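Putative D-arabinose 5-phosphate isomerase (Klebsiella pneumoniae subsp. pneumoniae, PDB 3K2V) is probably a KpsF-like isomerase that interconverts arabinose 5-phosphate and ribulose 5-phosphate, and its CBS-domain pair binds the sugar nucleotide CMP-Kdo. Local coordinates at residues Ala117-Val129 against Leu137-Ala149. Sequence-based numbering, arbitrary orientation. Where two conformers were deposited one is given.
Sequences ALNLMQSRHITCV and LLGVVHMHDLLRA. With CMK (cytidine 5'-monophosphate 3-deoxy-beta-D-gulo-oct-2-ulo-pyranosonic acid), chain C.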
ATOM      1  N   ALA A 117       8.850  15.114   0.709  1.00 18.08           N
ATOM      2  CA  ALA A 117       7.921  14.147   0.119  1.00 18.59           C
ATOM      3  C   ALA A 117       7.546  13.077   1.156  1.00 18.25           C
ATOM      4  O   ALA A 117       6.383  12.706   1.315  1.00 18.33           O
ATOM      5  CB  ALA A 117       8.536  13.517  -1.119  1.00 17.27           C
ATOM      6  N   LEU A 118       8.537  12.610   1.907  1.00 18.76           N
ATOM      7  CA  LEU A 118       8.275  11.607   2.949  1.00 19.24           C
ATOM      8  C   LEU A 118       7.331  12.167   4.007  1.00 19.23           C
ATOM      9  O   LEU A 118       6.383  11.489   4.431  1.00 18.84           O
ATOM     10  CB  LEU A 118       9.594  11.172   3.578  1.00 19.71           C
ATOM     11  CG  LEU A 118       9.541  10.183   4.746  1.00 21.41           C
ATOM     12  CD1 LEU A 118       8.973   8.853   4.269  1.00 24.31           C
ATOM     13  CD2 LEU A 118      10.947  10.052   5.313  1.00 22.83           C
ATOM     14  N   ASN A 119       7.608  13.395   4.439  1.00 19.66           N
ATOM     15  CA  ASN A 119       6.794  14.052   5.459  1.00 20.42           C
ATOM     16  C   ASN A 119       5.353  14.198   4.995  1.00 20.32           C
ATOM     17  O   ASN A 119       4.433  13.945   5.772  1.00 20.55           O
ATOM     18  CB  ASN A 119       7.376  15.423   5.860  1.00 20.63           C
ATOM     19  CG  ASN A 119       8.581  15.306   6.798  1.00 23.12           C
ATOM     20  OD1 ASN A 119       8.769  14.298   7.453  1.00 26.72           O
ATOM     21  ND2 ASN A 119       9.400  16.355   6.853  1.00 28.99           N
ATOM     22  N   LEU A 120       5.161  14.566   3.727  1.00 20.41           N
ATOM     23  CA  LEU A 120       3.822  14.691   3.150  1.00 20.37           C
ATOM     24  C   LEU A 120       3.130  13.348   3.129  1.00 20.50           C
ATOM     25  O   LEU A 120       1.940  13.240   3.487  1.00 20.45           O
ATOM     26  CB  LEU A 120       3.878  15.274   1.724  1.00 20.86           C
ATOM     27  CG  LEU A 120       2.521  15.417   1.021  1.00 21.82           C
ATOM     28  CD1 LEU A 120       1.624  16.431   1.768  1.00 22.84           C
ATOM     29  CD2 LEU A 120       2.681  15.831  -0.430  1.00 23.08           C
HETATM   30  N   MSE A 121       3.856  12.314   2.728  1.00 20.62           N
HETATM   31  CA  MSE A 121       3.262  10.976   2.643  1.00 22.20           C
HETATM   32  C   MSE A 121       2.844  10.478   4.034  1.00 22.80           C
HETATM   33  O   MSE A 121       1.760   9.906   4.200  1.00 22.57           O
HETATM   34  CB  MSE A 121       4.210   9.989   1.945  1.00 22.51           C
HETATM   35  CG  MSE A 121       4.283  10.202   0.430  1.00 25.56           C
HETATM   36 SE   MSE A 121       5.281   8.791  -0.563  1.00 34.80          SE
HETATM   37  CE  MSE A 121       6.990   9.677  -0.787  1.00 33.09           C
ATOM     38  N   GLN A 122       3.700  10.729   5.024  1.00 24.24           N
ATOM     39  CA  GLN A 122       3.409  10.389   6.417  1.00 25.88           C
ATOM     40  C   GLN A 122       2.187  11.119   6.906  1.00 26.27           C
ATOM     41  O   GLN A 122       1.322  10.510   7.508  1.00 26.75           O
ATOM     42  CB  GLN A 122       4.571  10.773   7.342  1.00 26.60           C
ATOM     43  CG  GLN A 122       5.740   9.847   7.258  1.00 30.08           C
ATOM     44  CD  GLN A 122       5.423   8.499   7.826  1.00 34.35           C
ATOM     45  OE1 GLN A 122       5.161   7.549   7.077  1.00 39.16           O
ATOM     46  NE2 GLN A 122       5.395   8.400   9.155  1.00 36.68           N
ATOM     47  N   SER A 123       2.128  12.425   6.665  1.00 26.43           N
ATOM     48  CA  SER A 123       1.022  13.224   7.178  1.00 27.17           C
ATOM     49  C   SER A 123      -0.295  12.921   6.475  1.00 27.23           C
ATOM     50  O   SER A 123      -1.357  13.061   7.083  1.00 27.62           O
ATOM     51  CB  SER A 123       1.337  14.713   7.154  1.00 26.56           C
ATOM     52  OG  SER A 123       1.244  15.248   5.861  1.00 31.02           O
ATOM     53  N   ARG A 124      -0.244  12.456   5.230  1.00 27.10           N
ATOM     54  CA  ARG A 124      -1.460  12.075   4.514  1.00 27.02           C
ATOM     55  C   ARG A 124      -1.753  10.578   4.511  1.00 26.44           C
ATOM     56  O   ARG A 124      -2.793  10.163   4.005  1.00 26.35           O
ATOM     57  CB  ARG A 124      -1.410  12.580   3.066  1.00 28.10           C
ATOM     58  CG  ARG A 124      -1.122  14.070   2.909  1.00 31.29           C
ATOM     59  CD  ARG A 124      -2.164  14.933   3.582  1.00 37.37           C
ATOM     60  NE  ARG A 124      -3.439  14.853   2.867  1.00 41.89           N
ATOM     61  CZ  ARG A 124      -3.784  15.626   1.832  1.00 44.59           C
ATOM     62  NH1 ARG A 124      -2.957  16.565   1.363  1.00 45.79           N
ATOM     63  NH2 ARG A 124      -4.973  15.458   1.264  1.00 45.36           N
ATOM     64  N   HIS A 125      -0.864   9.765   5.075  1.00 25.29           N
ATOM     65  CA  HIS A 125      -1.029   8.300   5.085  1.00 24.50           C
ATOM     66  C   HIS A 125      -1.214   7.689   3.702  1.00 22.33           C
ATOM     67  O   HIS A 125      -2.120   6.893   3.465  1.00 21.58           O
ATOM     68  CB  HIS A 125      -2.148   7.883   6.046  1.00 25.96           C
ATOM     69  CG  HIS A 125      -1.945   8.419   7.425  1.00 31.06           C
ATOM     70  ND1 HIS A 125      -1.411   7.664   8.451  1.00 36.57           N
ATOM     71  CD2 HIS A 125      -2.128   9.665   7.925  1.00 34.30           C
ATOM     72  CE1 HIS A 125      -1.313   8.414   9.535  1.00 38.58           C
ATOM     73  NE2 HIS A 125      -1.733   9.636   9.240  1.00 38.09           N
ATOM     74  N   ILE A 126      -0.300   8.044   2.811  1.00 20.11           N
ATOM     75  CA  ILE A 126      -0.245   7.496   1.460  1.00 19.26           C
ATOM     76  C   ILE A 126       1.163   6.963   1.242  1.00 18.95           C
ATOM     77  O   ILE A 126       2.069   7.341   1.969  1.00 19.01           O
ATOM     78  CB  ILE A 126      -0.600   8.577   0.411  1.00 19.31           C
ATOM     79  CG1 ILE A 126       0.371   9.775   0.488  1.00 19.79           C
ATOM     80  CG2 ILE A 126      -2.060   9.029   0.611  1.00 17.90           C
ATOM     81  CD1 ILE A 126       0.129  10.922  -0.596  1.00 20.56           C
ATOM     82  N   THR A 127       1.343   6.070   0.281  1.00 18.88           N
ATOM     83  CA  THR A 127       2.665   5.529   0.016  1.00 20.07           C
ATOM     84  C   THR A 127       3.230   5.894  -1.373  1.00 20.43           C
ATOM     85  O   THR A 127       4.298   5.432  -1.748  1.00 20.93           O
ATOM     86  CB  THR A 127       2.688   4.042   0.209  1.00 20.27           C
ATOM     87  OG1 THR A 127       1.679   3.452  -0.612  1.00 20.92           O
ATOM     88  CG2 THR A 127       2.416   3.693   1.720  1.00 20.69           C
ATOM     89  N   CYS A 128       2.529   6.726  -2.123  0.70 20.21           N
ATOM     90  CA  CYS A 128       2.997   7.105  -3.474  0.70 21.46           C
ATOM     91  C   CYS A 128       2.419   8.477  -3.822  0.70 21.36           C
ATOM     92  O   CYS A 128       1.213   8.685  -3.648  0.70 21.68           O
ATOM     93  CB  CYS A 128       2.586   6.019  -4.508  0.70 21.66           C
ATOM     94  SG  CYS A 128       3.464   6.063  -6.132  0.70 26.55           S
ATOM     95  N   VAL A 129       3.265   9.407  -4.311  1.00 20.70           N
ATOM     96  CA  VAL A 129       2.876  10.791  -4.559  1.00 20.54           C
ATOM     97  C   VAL A 129       3.157  11.150  -6.030  1.00 20.32           C
ATOM     98  O   VAL A 129       4.138  10.678  -6.632  1.00 18.00           O
ATOM     99  CB  VAL A 129       3.582  11.750  -3.553  1.00 21.14           C
ATOM    100  CG1 VAL A 129       5.092  11.703  -3.733  1.00 23.56           C
ATOM    101  CG2 VAL A 129       3.106  13.196  -3.684  1.00 22.91           C
ATOM    102  N   LEU A 137       1.399  15.854 -15.241  1.00 15.43           N
ATOM    103  CA  LEU A 137       2.061  14.747 -14.548  1.00 15.64           C
ATOM    104  C   LEU A 137       3.439  14.509 -15.140  1.00 15.22           C
ATOM    105  O   LEU A 137       3.541  14.193 -16.309  1.00 15.44           O
ATOM    106  CB  LEU A 137       1.224  13.467 -14.660  1.00 15.38           C
ATOM    107  CG  LEU A 137       1.747  12.228 -13.908  1.00 16.30           C
ATOM    108  CD1 LEU A 137       1.858  12.508 -12.414  1.00 16.13           C
ATOM    109  CD2 LEU A 137       0.878  10.984 -14.132  1.00 17.36           C
ATOM    110  N   LEU A 138       4.484  14.625 -14.313  1.00 15.01           N
ATOM    111  CA  LEU A 138       5.872  14.412 -14.748  1.00 15.14           C
ATOM    112  C   LEU A 138       6.443  13.080 -14.290  1.00 15.11           C
ATOM    113  O   LEU A 138       7.393  12.558 -14.872  1.00 15.19           O
ATOM    114  CB  LEU A 138       6.755  15.522 -14.144  1.00 14.87           C
ATOM    115  CG  LEU A 138       6.392  16.963 -14.507  1.00 15.71           C
ATOM    116  CD1 LEU A 138       7.396  17.960 -13.880  1.00 14.99           C
ATOM    117  CD2 LEU A 138       6.332  17.121 -16.033  1.00 14.42           C
ATOM    118  N   GLY A 139       5.895  12.550 -13.207  1.00 15.02           N
ATOM    119  CA  GLY A 139       6.442  11.348 -12.630  1.00 15.60           C
ATOM    120  C   GLY A 139       5.710  10.959 -11.359  1.00 15.53           C
ATOM    121  O   GLY A 139       4.744  11.603 -10.969  1.00 14.87           O
ATOM    122  N   VAL A 140       6.187   9.884 -10.733  1.00 16.55           N
ATOM    123  CA  VAL A 140       5.604   9.365  -9.502  0.80 17.21           C
ATOM    124  C   VAL A 140       6.741   8.873  -8.628  1.00 17.28           C
ATOM    125  O   VAL A 140       7.726   8.324  -9.131  1.00 17.28           O
ATOM    126  CB  VAL A 140       4.615   8.223  -9.787  0.80 18.22           C
ATOM    127  CG1 VAL A 140       4.043   7.667  -8.509  0.80 19.42           C
ATOM    128  CG2 VAL A 140       3.476   8.695 -10.692  0.80 18.82           C
ATOM    129  N   VAL A 141       6.611   9.107  -7.328  0.60 17.75           N
ATOM    130  CA  VAL A 141       7.566   8.619  -6.346  0.60 17.62           C
ATOM    131  C   VAL A 141       6.823   7.766  -5.336  0.60 17.55           C
ATOM    132  O   VAL A 141       5.794   8.189  -4.827  0.60 17.53           O
ATOM    133  CB  VAL A 141       8.238   9.752  -5.548  0.60 18.04           C
ATOM    134  CG1 VAL A 141       9.342   9.164  -4.647  0.60 18.22           C
ATOM    135  CG2 VAL A 141       8.795  10.807  -6.461  0.60 17.91           C
ATOM    136  N   HIS A 142       7.373   6.592  -5.033  1.00 17.93           N
ATOM    137  CA  HIS A 142       6.823   5.689  -4.026  1.00 18.00           C
ATOM    138  C   HIS A 142       7.712   5.760  -2.796  1.00 18.02           C
ATOM    139  O   HIS A 142       8.927   6.014  -2.892  1.00 16.57           O
ATOM    140  CB  HIS A 142       6.821   4.257  -4.563  1.00 18.49           C
ATOM    141  CG  HIS A 142       5.948   3.314  -3.784  1.00 19.02           C
ATOM    142  ND1 HIS A 142       6.355   2.724  -2.605  1.00 19.48           N
ATOM    143  CD2 HIS A 142       4.698   2.855  -4.020  1.00 21.69           C
ATOM    144  CE1 HIS A 142       5.388   1.949  -2.140  1.00 20.90           C
ATOM    145  NE2 HIS A 142       4.368   2.007  -2.979  1.00 21.37           N
HETATM  146  N   MSE A 143       7.109   5.521  -1.635  1.00 18.86           N
HETATM  147  CA  MSE A 143       7.876   5.455  -0.391  0.70 19.83           C
HETATM  148  C   MSE A 143       9.082   4.521  -0.539  1.00 19.68           C
HETATM  149  O   MSE A 143      10.158   4.858  -0.041  1.00 20.03           O
HETATM  150  CB  MSE A 143       6.982   5.054   0.799  0.70 20.47           C
HETATM  151  CG  MSE A 143       7.566   5.395   2.187  0.60 23.12           C
HETATM  152 SE   MSE A 143       6.179   5.260   3.600  0.70 30.46          SE
HETATM  153  CE  MSE A 143       5.247   6.942   3.273  0.70 29.18           C
ATOM    154  N   HIS A 144       8.933   3.396  -1.243  1.00 20.43           N
ATOM    155  CA  HIS A 144      10.060   2.469  -1.484  1.00 22.46           C
ATOM    156  C   HIS A 144      11.252   3.134  -2.175  1.00 24.08           C
ATOM    157  O   HIS A 144      12.396   2.812  -1.874  1.00 24.47           O
ATOM    158  CB  HIS A 144       9.637   1.269  -2.342  1.00 23.16           C
ATOM    159  CG  HIS A 144       8.821   0.255  -1.607  1.00 24.45           C
ATOM    160  ND1 HIS A 144       9.167  -0.218  -0.363  1.00 25.82           N
ATOM    161  CD2 HIS A 144       7.684  -0.388  -1.952  1.00 25.84           C
ATOM    162  CE1 HIS A 144       8.272  -1.104   0.033  1.00 24.84           C
ATOM    163  NE2 HIS A 144       7.365  -1.232  -0.914  1.00 25.84           N
ATOM    164  N   ASP A 145      10.968   4.052  -3.094  1.00 26.16           N
ATOM    165  CA  ASP A 145      12.004   4.808  -3.817  1.00 27.61           C
ATOM    166  C   ASP A 145      12.851   5.678  -2.886  1.00 30.38           C
ATOM    167  O   ASP A 145      14.045   5.869  -3.123  1.00 29.81           O
ATOM    168  CB  ASP A 145      11.381   5.717  -4.873  1.00 27.72           C
ATOM    169  CG  ASP A 145      10.586   4.959  -5.913  1.00 27.42           C
ATOM    170  OD1 ASP A 145      11.031   3.881  -6.315  1.00 27.76           O
ATOM    171  OD2 ASP A 145       9.513   5.442  -6.334  1.00 28.02           O
ATOM    172  N   LEU A 146      12.244   6.191  -1.824  1.00 33.51           N
ATOM    173  CA  LEU A 146      12.950   7.070  -0.905  1.00 36.90           C
ATOM    174  C   LEU A 146      13.897   6.320   0.012  1.00 39.18           C
ATOM    175  O   LEU A 146      14.748   6.948   0.643  1.00 40.54           O
ATOM    176  CB  LEU A 146      11.975   7.939  -0.105  1.00 36.97           C
ATOM    177  CG  LEU A 146      10.986   8.721  -0.970  1.00 37.96           C
ATOM    178  CD1 LEU A 146      10.113   9.612  -0.113  1.00 40.38           C
ATOM    179  CD2 LEU A 146      11.653   9.538  -2.081  1.00 40.44           C
ATOM    180  N   LEU A 147      13.814   4.991   0.040  1.00 41.77           N
ATOM    181  CA  LEU A 147      14.726   4.166   0.835  1.00 43.84           C
ATOM    182  C   LEU A 147      15.650   3.243   0.026  1.00 45.91           C
ATOM    183  O   LEU A 147      16.348   2.421   0.613  1.00 46.55           O
ATOM    184  CB  LEU A 147      13.922   3.277   1.781  1.00 44.18           C
ATOM    185  CG  LEU A 147      12.617   3.827   2.346  1.00 44.16           C
ATOM    186  CD1 LEU A 147      11.865   2.662   2.980  1.00 45.66           C
ATOM    187  CD2 LEU A 147      12.849   4.980   3.322  1.00 43.59           C
ATOM    188  N   ARG A 148      15.647   3.334  -1.300  1.00 48.15           N
ATOM    189  CA  ARG A 148      16.539   2.493  -2.113  1.00 50.14           C
ATOM    190  C   ARG A 148      17.848   3.238  -2.401  1.00 51.23           C
ATOM    191  O   ARG A 148      18.008   4.395  -1.984  1.00 51.71           O
ATOM    192  CB  ARG A 148      15.843   2.030  -3.412  1.00 50.61           C
ATOM    193  CG  ARG A 148      15.918   2.987  -4.613  1.00 52.64           C
ATOM    194  CD  ARG A 148      15.285   2.359  -5.854  1.00 55.01           C
ATOM    195  NE  ARG A 148      13.820   2.370  -5.782  1.00 57.38           N
ATOM    196  CZ  ARG A 148      13.022   1.355  -6.130  1.00 59.66           C
ATOM    197  NH1 ARG A 148      13.520   0.211  -6.594  1.00 60.73           N
ATOM    198  NH2 ARG A 148      11.700   1.484  -6.010  1.00 59.92           N
ATOM    199  N   ALA A 149      18.775   2.568  -3.103  1.00 52.15           N
ATOM    200  CA  ALA A 149      20.057   3.165  -3.549  1.00 52.55           C
ATOM    201  C   ALA A 149      20.892   3.644  -2.367  1.00 52.96           C
ATOM    202  O   ALA A 149      20.751   3.119  -1.259  1.00 53.58           O
ATOM    203  CB  ALA A 149      19.823   4.314  -4.546  1.00 52.51           C
TER
HETATM  204  N1C CMK C   1      -4.378   9.481  -2.846  0.95 27.51           N
HETATM  205  C2C CMK C   1      -4.286  10.747  -3.445  0.95 31.12           C
HETATM  206  N3C CMK C   1      -3.059  11.110  -4.001  0.95 27.42           N
HETATM  207  C4C CMK C   1      -1.927  10.313  -3.937  0.95 30.98           C
HETATM  208  C5C CMK C   1      -2.017   9.047  -3.336  0.95 30.62           C
HETATM  209  C6C CMK C   1      -3.247   8.645  -2.787  0.95 29.40           C
HETATM  210  O2C CMK C   1      -5.257  11.517  -3.532  0.95 28.71           O
HETATM  211  N4C CMK C   1      -0.800  10.795  -4.507  0.95 31.08           N
HETATM  212  C1' CMK C   1      -5.704   9.070  -2.257  0.95 28.92           C
HETATM  213  C2' CMK C   1      -6.121   7.655  -2.682  0.95 26.53           C
HETATM  214  O2' CMK C   1      -6.829   7.749  -3.926  0.95 25.72           O
HETATM  215  C3' CMK C   1      -7.022   7.237  -1.520  0.95 28.06           C
HETATM  216  C4' CMK C   1      -6.415   7.980  -0.313  0.95 30.75           C
HETATM  217  O4' CMK C   1      -5.512   9.039  -0.848  0.95 27.50           O
HETATM  218  O3' CMK C   1      -8.342   7.700  -1.748  0.95 28.15           O
HETATM  219  C5' CMK C   1      -5.502   7.107   0.536  0.95 29.70           C
HETATM  220  O5' CMK C   1      -4.492   6.439  -0.266  0.95 29.15           O
HETATM  221  PA  CMK C   1      -4.297   4.822  -0.005  0.95 31.65           P
HETATM  222  O1A CMK C   1      -5.526   4.117  -0.464  0.95 32.25           O
HETATM  223  O2A CMK C   1      -3.076   4.336  -0.721  0.95 31.20           O
HETATM  224  O6  CMK C   1      -3.484   3.805   3.675  0.95 41.40           O
HETATM  225  C2  CMK C   1      -4.307   3.602   2.500  0.95 41.43           C
HETATM  226  O2  CMK C   1      -4.090   4.743   1.616  0.95 38.33           O
HETATM  227  C3  CMK C   1      -3.892   2.268   1.854  0.95 40.63           C
HETATM  228  C4  CMK C   1      -3.773   1.106   2.864  0.95 41.56           C
HETATM  229  O4  CMK C   1      -3.251  -0.081   2.197  0.95 43.36           O
HETATM  230  C5  CMK C   1      -2.921   1.475   4.059  0.95 42.82           C
HETATM  231  C6  CMK C   1      -3.528   2.737   4.660  0.95 43.59           C
HETATM  232  C7  CMK C   1      -2.736   3.262   5.849  0.95 45.93           C
HETATM  233  C1  CMK C   1      -5.809   3.677   2.829  0.95 43.11           C
HETATM  234  O1X CMK C   1      -6.229   4.806   3.169  0.95 45.38           O
HETATM  235  O1Y CMK C   1      -6.521   2.661   2.696  0.95 42.83           O
HETATM  236  O5  CMK C   1      -1.544   1.712   3.679  0.95 42.96           O
HETATM  237  C8  CMK C   1      -3.474   4.425   6.531  0.95 45.93           C
HETATM  238  O8  CMK C   1      -2.576   5.025   7.461  0.95 50.18           O
HETATM  239  O7  CMK C   1      -2.569   2.222   6.791  0.95 45.85           O
HETATM  240  O   HOH W   1       2.042   1.032  -2.133  1.00 34.32           O
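Thr127 O sits over the centre of one face of the His142 imidazole, 3.3 Å above the ring plane. Two partners lie at the ring's edge, in its plane. His144 N donates to His142 ND1, a side-chain cap on the first turn of helix 143-146. A water bridges His142 NE2 and Thr127 OG1. The two in-plane bonds, at ND1 and NE2, help fix the ring's rotation. His142 CG is anti to its backbone N (chi1 -164°), which lays the ring alongside the Thr127 side chain. His142 N donates to Asp145 OD2 and completes a capping box. Thr127 O also accepts from Met143 N at 2.8 Å, with the donor tilted 31° from the carbonyl plane.

In the antiparallel strand pair, Val129 N donates to Val141 O (2.9 Å) and Val141 N to Val129 O (3.0 Å). Cys128 and His142 form the adjoining non-hydrogen-bonded pair. Val129 and Val141 point to the other face of the sheet, side by side, with Val129 CG1 4.1 Å from Val141 CB.

The selenomethionine Met143 is bent at chi3 (-78°), a turn that brings CE to Met121 CB and near Ile126 O. In this one of its two deposited conformers the first pair is 3.5 Å apart, a tightness that is doubtful. Leu146 CD1 meets Leu118 CB at 4.0 Å.

Cys128 O accepts from the cytosine amino group N4C of the ligand (3.0 Å), so the strand paired here also lines the nucleotide pocket. Gln122 and His144 bond to each other's counterparts in the second subunit. Helix 114-124 and the short helix 143-146 pack together beside the hairpin of strands 128-133 and 136-142; strand 107-108 runs parallel to 128-133 on its other side.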